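Local coordinates for protein pectate lyase (Bacillus subtilis, PDB 5AMV) that cleaves polygalacturonate by calcium-dependent elimination, giving oligosaccharides with unsaturated non-reducing ends, at residues F159-D164 against Q220-Q225; H198-D203 against Y241-D246. All blocks are in the same frame, centred on the assembly; numbering follows the deposited sequence.

Contact 1 of 2, residues F159-D164 against Q220-Q225. With CA (calcium ion), chain C; ACT (acetate ion), chain D.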
loop_
_atom_site.group_PDB
_atom_site.type_symbol
_atom_site.label_atom_id
_atom_site.label_comp_id
_atom_site.label_asym_id
_atom_site.label_seq_id
_atom_site.Cartn_x
_atom_site.Cartn_y
_atom_site.Cartn_z
ATOM N N PHE A 159 -8.560 6.152 -2.159
ATOM C CA PHE A 159 -7.344 6.640 -2.840
ATOM C C PHE A 159 -7.318 6.018 -4.217
ATOM O O PHE A 159 -7.432 4.810 -4.330
ATOM C CB PHE A 159 -6.114 6.117 -2.058
ATOM C CG PHE A 159 -5.912 6.792 -0.735
ATOM C CD1 PHE A 159 -6.582 6.367 0.444
ATOM C CD2 PHE A 159 -5.041 7.873 -0.649
ATOM C CE1 PHE A 159 -6.359 7.000 1.666
ATOM C CE2 PHE A 159 -4.817 8.531 0.565
ATOM C CZ PHE A 159 -5.471 8.106 1.724
ATOM N N GLN A 160 -7.150 6.828 -5.261
ATOM C CA GLN A 160 -7.160 6.344 -6.638
ATOM C C GLN A 160 -5.852 6.749 -7.312
ATOM O O GLN A 160 -5.406 7.892 -7.183
ATOM C CB GLN A 160 -8.280 7.024 -7.421
ATOM C CG GLN A 160 -9.705 6.817 -6.876
ATOM C CD GLN A 160 -10.724 7.426 -7.832
ATOM O OE1 GLN A 160 -10.385 8.287 -8.644
ATOM N NE2 GLN A 160 -11.946 6.970 -7.763
ATOM N N ASP A 161 -5.293 5.801 -8.071
ATOM C CA ASP A 161 -4.418 6.095 -9.202
ATOM C C ASP A 161 -3.245 6.999 -8.841
ATOM O O ASP A 161 -3.164 8.152 -9.290
ATOM C CB ASP A 161 -5.287 6.695 -10.344
ATOM C CG ASP A 161 -4.570 6.705 -11.692
ATOM O OD1 ASP A 161 -3.508 6.090 -11.821
ATOM O OD2 ASP A 161 -5.085 7.353 -12.614
ATOM N N ALA A 162 -2.348 6.473 -7.980
ATOM C CA ALA A 162 -1.106 7.169 -7.683
ATOM C C ALA A 162 -0.130 6.890 -8.868
ATOM O O ALA A 162 0.556 5.850 -8.926
ATOM C CB ALA A 162 -0.552 6.706 -6.282
ATOM N N TYR A 163 -0.184 7.774 -9.869
ATOM C CA TYR A 163 0.317 7.501 -11.212
ATOM C C TYR A 163 1.594 8.287 -11.445
ATOM O O TYR A 163 1.633 9.508 -11.209
ATOM C CB TYR A 163 -0.730 7.989 -12.223
ATOM C CG TYR A 163 -0.499 7.668 -13.687
ATOM C CD1 TYR A 163 0.337 8.468 -14.485
ATOM C CD2 TYR A 163 -1.074 6.518 -14.272
ATOM C CE1 TYR A 163 0.492 8.208 -15.824
ATOM C CE2 TYR A 163 -0.911 6.239 -15.643
ATOM C CZ TYR A 163 -0.086 7.072 -16.401
ATOM O OH TYR A 163 0.112 6.794 -17.750
ATOM N N ASP A 164 2.616 7.596 -11.935
ATOM C CA ASP A 164 3.913 8.255 -12.194
ATOM C C ASP A 164 4.071 8.373 -13.702
ATOM O O ASP A 164 4.106 7.353 -14.424
ATOM C CB ASP A 164 5.015 7.345 -11.583
ATOM C CG ASP A 164 6.408 7.905 -11.662
ATOM O OD1 ASP A 164 6.712 8.806 -12.460
ATOM O OD2 ASP A 164 7.244 7.389 -10.863
ATOM N N GLN A 220 5.323 0.380 -16.277
ATOM C CA GLN A 220 4.515 0.437 -15.061
ATOM C C GLN A 220 4.431 1.844 -14.465
ATOM O O GLN A 220 5.439 2.401 -14.064
ATOM C CB GLN A 220 5.047 -0.554 -14.035
ATOM C CG GLN A 220 4.267 -0.570 -12.728
ATOM C CD GLN A 220 2.783 -0.946 -12.903
ATOM O OE1 GLN A 220 1.893 -0.105 -12.899
ATOM N NE2 GLN A 220 2.538 -2.232 -13.069
ATOM N N HIS A 221 3.206 2.380 -14.392
ATOM C CA HIS A 221 2.963 3.728 -13.843
ATOM C C HIS A 221 2.585 3.733 -12.371
ATOM O O HIS A 221 2.523 4.807 -11.752
ATOM C CB HIS A 221 1.842 4.421 -14.622
ATOM C CG HIS A 221 2.182 4.671 -16.052
ATOM N ND1 HIS A 221 3.013 5.700 -16.436
ATOM C CD2 HIS A 221 1.801 4.041 -17.198
ATOM C CE1 HIS A 221 3.152 5.687 -17.753
ATOM N NE2 HIS A 221 2.431 4.685 -18.243
ATOM N N HIS A 222 2.224 2.567 -11.834
ATOM C CA HIS A 222 1.903 2.481 -10.400
ATOM C C HIS A 222 2.910 1.680 -9.631
ATOM O O HIS A 222 3.595 0.818 -10.197
ATOM C CB HIS A 222 0.561 1.747 -10.238
ATOM C CG HIS A 222 -0.565 2.438 -10.921
ATOM N ND1 HIS A 222 -1.214 1.903 -12.008
ATOM C CD2 HIS A 222 -1.138 3.643 -10.696
ATOM C CE1 HIS A 222 -2.154 2.739 -12.414
ATOM N NE2 HIS A 222 -2.139 3.793 -11.625
ATOM N N ASP A 223 2.961 1.896 -8.328
ATOM C CA ASP A 223 3.737 1.077 -7.417
ATOM C C ASP A 223 2.785 0.371 -6.425
ATOM O O ASP A 223 1.897 -0.365 -6.810
ATOM C CB ASP A 223 4.753 1.974 -6.701
ATOM C CG ASP A 223 5.978 1.201 -6.213
ATOM O OD1 ASP A 223 6.529 0.388 -6.984
ATOM O OD2 ASP A 223 6.398 1.419 -5.060
ATOM N N GLY A 224 2.990 0.636 -5.139
ATOM C CA GLY A 224 2.138 0.029 -4.071
ATOM C C GLY A 224 0.860 0.785 -3.711
ATOM O O GLY A 224 0.580 1.857 -4.256
ATOM N N GLN A 225 0.059 0.169 -2.836
ATOM C CA GLN A 225 -1.159 0.763 -2.298
ATOM C C GLN A 225 -0.855 1.224 -0.874
ATOM O O GLN A 225 -0.930 2.416 -0.589
ATOM C CB GLN A 225 -2.307 -0.264 -2.345
ATOM C CG GLN A 225 -2.526 -0.659 -3.799
ATOM C CD GLN A 225 -3.730 -1.557 -3.941
ATOM O OE1 GLN A 225 -3.733 -2.682 -3.499
ATOM N NE2 GLN A 225 -4.776 -1.026 -4.570
HETATM CA CA CA C . 6.212 1.639 -2.663
HETATM C C ACT D . 0.855 9.008 -20.154
HETATM O O ACT D . -0.363 9.313 -20.050
HETATM O OXT ACT D . 1.447 8.556 -19.129
HETATM C CH3 ACT D . 1.570 9.219 -21.455
HETATM O O HOH W 1 7.554 -0.263 -2.941
HETATM O O HOH W 2 7.407 1.728 -0.677
HETATM O O HOH W 3 7.308 3.551 -3.462
#
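H221 lies flat against the ring of Y163 where two loops of the parallel beta-helix of pectate lyase meet. The chain leaves strand 158-160 through D161 and an inverse gamma turn centred on A162, which carries Y163 up to residues 220-225. H221 CB sits over the tyrosine face, 3.5 Å from Y163 CE2. H221 CG follows, 3.3 Å from Y163 CZ, and the two rings form an offset stack with planes only 9° apart. H221 ND1 then turns its N-H to D164 O at 2.8 Å, a nearly straight bond lying in the imidazole plane. At the tip, Y163 OH lies over the middle of the imidazole, 3.2 Å from H221 CE1; that hydroxyl also donates to an acetate ion, probably from the crystallisation liquor. With CG anti to the carbonyl carbon (chi1 -64°), the H221 ring extends alongside Y163; imidazole suits the place because its face can stack while an in-plane N-H donates. The backbone completes the grip, D164 N donating to H221 O over 2.8 Å. An alanine here would probably leave D164 O without its ring donor and one face of Y163 without its stacking partner.

H222 reaches toward D161 instead. H222 NE2 meets the anti side of D161 OD1 at 2.7 Å, while ND1 bonds to D208, so both ring nitrogens are held; R206 forms a salt bridge with the second oxygen of D161. The edge of Y163 points toward the H222 face in an offset edge-to-face pair. One residue on, D223 joins D184 and D227 around the calcium. D223 OD2 binds the calcium ion at 2.4 Å, and three waters share its coordination shell.

Contact 2 of 2, residues H198-D203 against Y241-D246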
loop_
_atom_site.group_PDB
_atom_site.type_symbol
_atom_site.label_atom_id
_atom_site.label_comp_id
_atom_site.label_asym_id
_atom_site.label_seq_id
_atom_site.Cartn_x
_atom_site.Cartn_y
_atom_site.Cartn_z
ATOM N N HIS A 198 -10.904 1.246 6.852
ATOM C CA HIS A 198 -12.058 1.614 6.017
ATOM C C HIS A 198 -11.689 2.570 4.878
ATOM O O HIS A 198 -12.450 3.513 4.580
ATOM C CB HIS A 198 -13.221 2.176 6.856
ATOM C CG HIS A 198 -14.042 1.114 7.554
ATOM N ND1 HIS A 198 -13.831 0.793 8.879
ATOM C CD2 HIS A 198 -15.044 0.312 7.123
ATOM C CE1 HIS A 198 -14.655 -0.180 9.227
ATOM N NE2 HIS A 198 -15.408 -0.487 8.182
ATOM N N CYS A 199 -10.525 2.324 4.262
ATOM C CA CYS A 199 -10.137 3.041 3.062
ATOM C C CYS A 199 -10.269 2.104 1.860
ATOM O O CYS A 199 -10.351 0.888 2.018
ATOM C CB CYS A 199 -8.687 3.537 3.186
ATOM S SG CYS A 199 -8.489 4.869 4.349
ATOM N N THR A 200 -10.352 2.688 0.659
ATOM C CA THR A 200 -10.382 1.947 -0.613
ATOM C C THR A 200 -9.196 2.384 -1.404
ATOM O O THR A 200 -8.802 3.565 -1.347
ATOM C CB THR A 200 -11.703 2.225 -1.353
ATOM O OG1 THR A 200 -12.772 1.643 -0.586
ATOM C CG2 THR A 200 -11.680 1.563 -2.751
ATOM N N PHE A 201 -8.568 1.439 -2.105
ATOM C CA PHE A 201 -7.368 1.722 -2.911
ATOM C C PHE A 201 -7.565 1.077 -4.270
ATOM O O PHE A 201 -7.827 -0.115 -4.345
ATOM C CB PHE A 201 -6.121 1.121 -2.217
ATOM C CG PHE A 201 -5.915 1.620 -0.828
ATOM C CD1 PHE A 201 -5.173 2.780 -0.622
ATOM C CD2 PHE A 201 -6.471 0.952 0.287
ATOM C CE1 PHE A 201 -4.983 3.281 0.655
ATOM C CE2 PHE A 201 -6.299 1.451 1.600
ATOM C CZ PHE A 201 -5.548 2.611 1.798
ATOM N N ASN A 202 -7.447 1.863 -5.345
ATOM C CA ASN A 202 -7.576 1.316 -6.698
ATOM C C ASN A 202 -6.778 2.158 -7.692
ATOM O O ASN A 202 -6.178 3.159 -7.321
ATOM C CB ASN A 202 -9.086 1.199 -7.100
ATOM C CG ASN A 202 -9.803 2.538 -7.022
ATOM O OD1 ASN A 202 -9.373 3.496 -7.658
ATOM N ND2 ASN A 202 -10.872 2.622 -6.237
ATOM N N ASP A 203 -6.846 1.792 -8.963
ATOM C CA ASP A 203 -6.059 2.509 -9.975
ATOM C C ASP A 203 -6.901 3.505 -10.795
ATOM O O ASP A 203 -6.491 3.904 -11.885
ATOM C CB ASP A 203 -5.323 1.489 -10.875
ATOM C CG ASP A 203 -4.131 0.863 -10.173
ATOM O OD1 ASP A 203 -3.753 1.331 -9.048
ATOM O OD2 ASP A 203 -3.564 -0.093 -10.747
ATOM N N TYR A 241 -10.401 -1.825 1.423
ATOM C CA TYR A 241 -10.806 -2.498 0.182
ATOM C C TYR A 241 -9.788 -2.165 -0.913
ATOM O O TYR A 241 -9.757 -1.036 -1.435
ATOM C CB TYR A 241 -12.228 -2.068 -0.226
ATOM C CG TYR A 241 -12.810 -2.735 -1.472
ATOM C CD1 TYR A 241 -12.243 -3.903 -2.042
ATOM C CD2 TYR A 241 -13.974 -2.213 -2.057
ATOM C CE1 TYR A 241 -12.793 -4.487 -3.165
ATOM C CE2 TYR A 241 -14.529 -2.804 -3.181
ATOM C CZ TYR A 241 -13.944 -3.952 -3.708
ATOM O OH TYR A 241 -14.480 -4.541 -4.823
ATOM N N TYR A 242 -8.930 -3.134 -1.213
ATOM C CA TYR A 242 -7.937 -2.982 -2.268
ATOM C C TYR A 242 -8.495 -3.635 -3.519
ATOM O O TYR A 242 -8.904 -4.818 -3.490
ATOM C CB TYR A 242 -6.694 -3.756 -1.852
ATOM C CG TYR A 242 -6.023 -3.308 -0.560
ATOM C CD1 TYR A 242 -6.362 -3.866 0.672
ATOM C CD2 TYR A 242 -5.006 -2.349 -0.595
ATOM C CE1 TYR A 242 -5.704 -3.457 1.851
ATOM C CE2 TYR A 242 -4.309 -1.985 0.573
ATOM C CZ TYR A 242 -4.674 -2.532 1.754
ATOM O OH TYR A 242 -4.053 -2.244 2.944
ATOM N N HIS A 243 -8.524 -2.910 -4.641
ATOM C CA HIS A 243 -9.058 -3.522 -5.861
ATOM C C HIS A 243 -8.447 -3.013 -7.149
ATOM O O HIS A 243 -8.068 -1.848 -7.225
ATOM C CB HIS A 243 -10.586 -3.606 -5.925
ATOM C CG HIS A 243 -11.280 -2.290 -6.042
ATOM N ND1 HIS A 243 -11.621 -1.748 -7.263
ATOM C CD2 HIS A 243 -11.786 -1.451 -5.107
ATOM C CE1 HIS A 243 -12.259 -0.605 -7.081
ATOM N NE2 HIS A 243 -12.390 -0.409 -5.780
ATOM N N ASP A 244 -8.324 -3.920 -8.117
ATOM C CA ASP A 244 -7.906 -3.571 -9.505
ATOM C C ASP A 244 -6.559 -2.847 -9.461
ATOM O O ASP A 244 -6.436 -1.643 -9.756
ATOM C CB ASP A 244 -9.015 -2.742 -10.188
ATOM C CG ASP A 244 -10.286 -3.520 -10.273
ATOM O OD1 ASP A 244 -10.324 -4.564 -10.963
ATOM O OD2 ASP A 244 -11.232 -3.151 -9.563
ATOM N N HIS A 245 -5.534 -3.608 -9.054
ATOM C CA HIS A 245 -4.194 -3.058 -8.872
ATOM C C HIS A 245 -3.200 -4.238 -8.881
ATOM O O HIS A 245 -3.589 -5.375 -8.564
ATOM C CB HIS A 245 -4.143 -2.264 -7.537
ATOM C CG HIS A 245 -2.793 -1.684 -7.238
ATOM N ND1 HIS A 245 -2.414 -0.411 -7.621
ATOM C CD2 HIS A 245 -1.706 -2.234 -6.649
ATOM C CE1 HIS A 245 -1.162 -0.197 -7.264
ATOM N NE2 HIS A 245 -0.703 -1.284 -6.674
ATOM N N ASP A 246 -1.956 -3.996 -9.290
ATOM C CA ASP A 246 -0.971 -5.068 -9.379
ATOM C C ASP A 246 -0.326 -5.380 -8.019
ATOM O O ASP A 246 -0.737 -6.325 -7.364
ATOM C CB ASP A 246 0.010 -4.691 -10.513
ATOM C CG ASP A 246 1.073 -5.760 -10.784
ATOM O OD1 ASP A 246 1.182 -6.753 -10.071
ATOM O OD2 ASP A 246 1.870 -5.496 -11.712
HETATM O O HOH W 4 -8.555 0.299 -10.673
HETATM O O HOH W 5 -1.175 -1.405 -10.445
#
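F201 and Y242 sit side by side in neighbouring parallel strands, F201 CD2 3.7 Å from Y242 CE2, their rings near parallel but slid apart. This is the close-packed half of the contact. Y241 N donates to C199 O, F201 N to Y241 O and H243 N to F201 O, the last 2.9 Å long and nearly along the C=O axis. On the face opposite F201, N202 CB presses over the imidazole of H243. H243 ND1 donates in the ring plane to D244 OD2 at 2.7 Å, and H243 CD2 points over the centre of the Y241 ring, so a flat, polar-edged group fits between N202 and Y241. Such pairs are rungs of the parallel beta-helix: F201 also meets F159 on the preceding coil and Y242 meets Y273 on the following one, a ladder of aromatic rings for which broad, flat residues are apt.

Beyond H243 the chain turns a corner and the strands part, and water takes over. Water 4 bridges D203 N and D244 O, and water 5 joins D203 OD2 to D246 N. The direct link that remains is short: H245 ND1 donates to the syn side of D203 OD1 at 2.6 Å, the histidine reaching across with CG anti to its own backbone N (chi1 179°).

From the N terminus the segments come in the order 159-164, 198-203, 220-225 and 241-246, so the two contacts cross rather than nest. Contact 1 closes a loop of 55 residues and contact 2 one of 37, both made of strands and turns without helix. Strands 158-160 and 200-202 are neighbours, joined where F159 N probably bonds to T200 O and D161 N to N202 O; the first segment of each contact is thus laid on successive coils, and strand 235-245 adds the next. The loop 220-225 runs back past this stack, with Q225 against Y242, so contact 1 ties the calcium-binding loop to the coils that contact 2 holds in register.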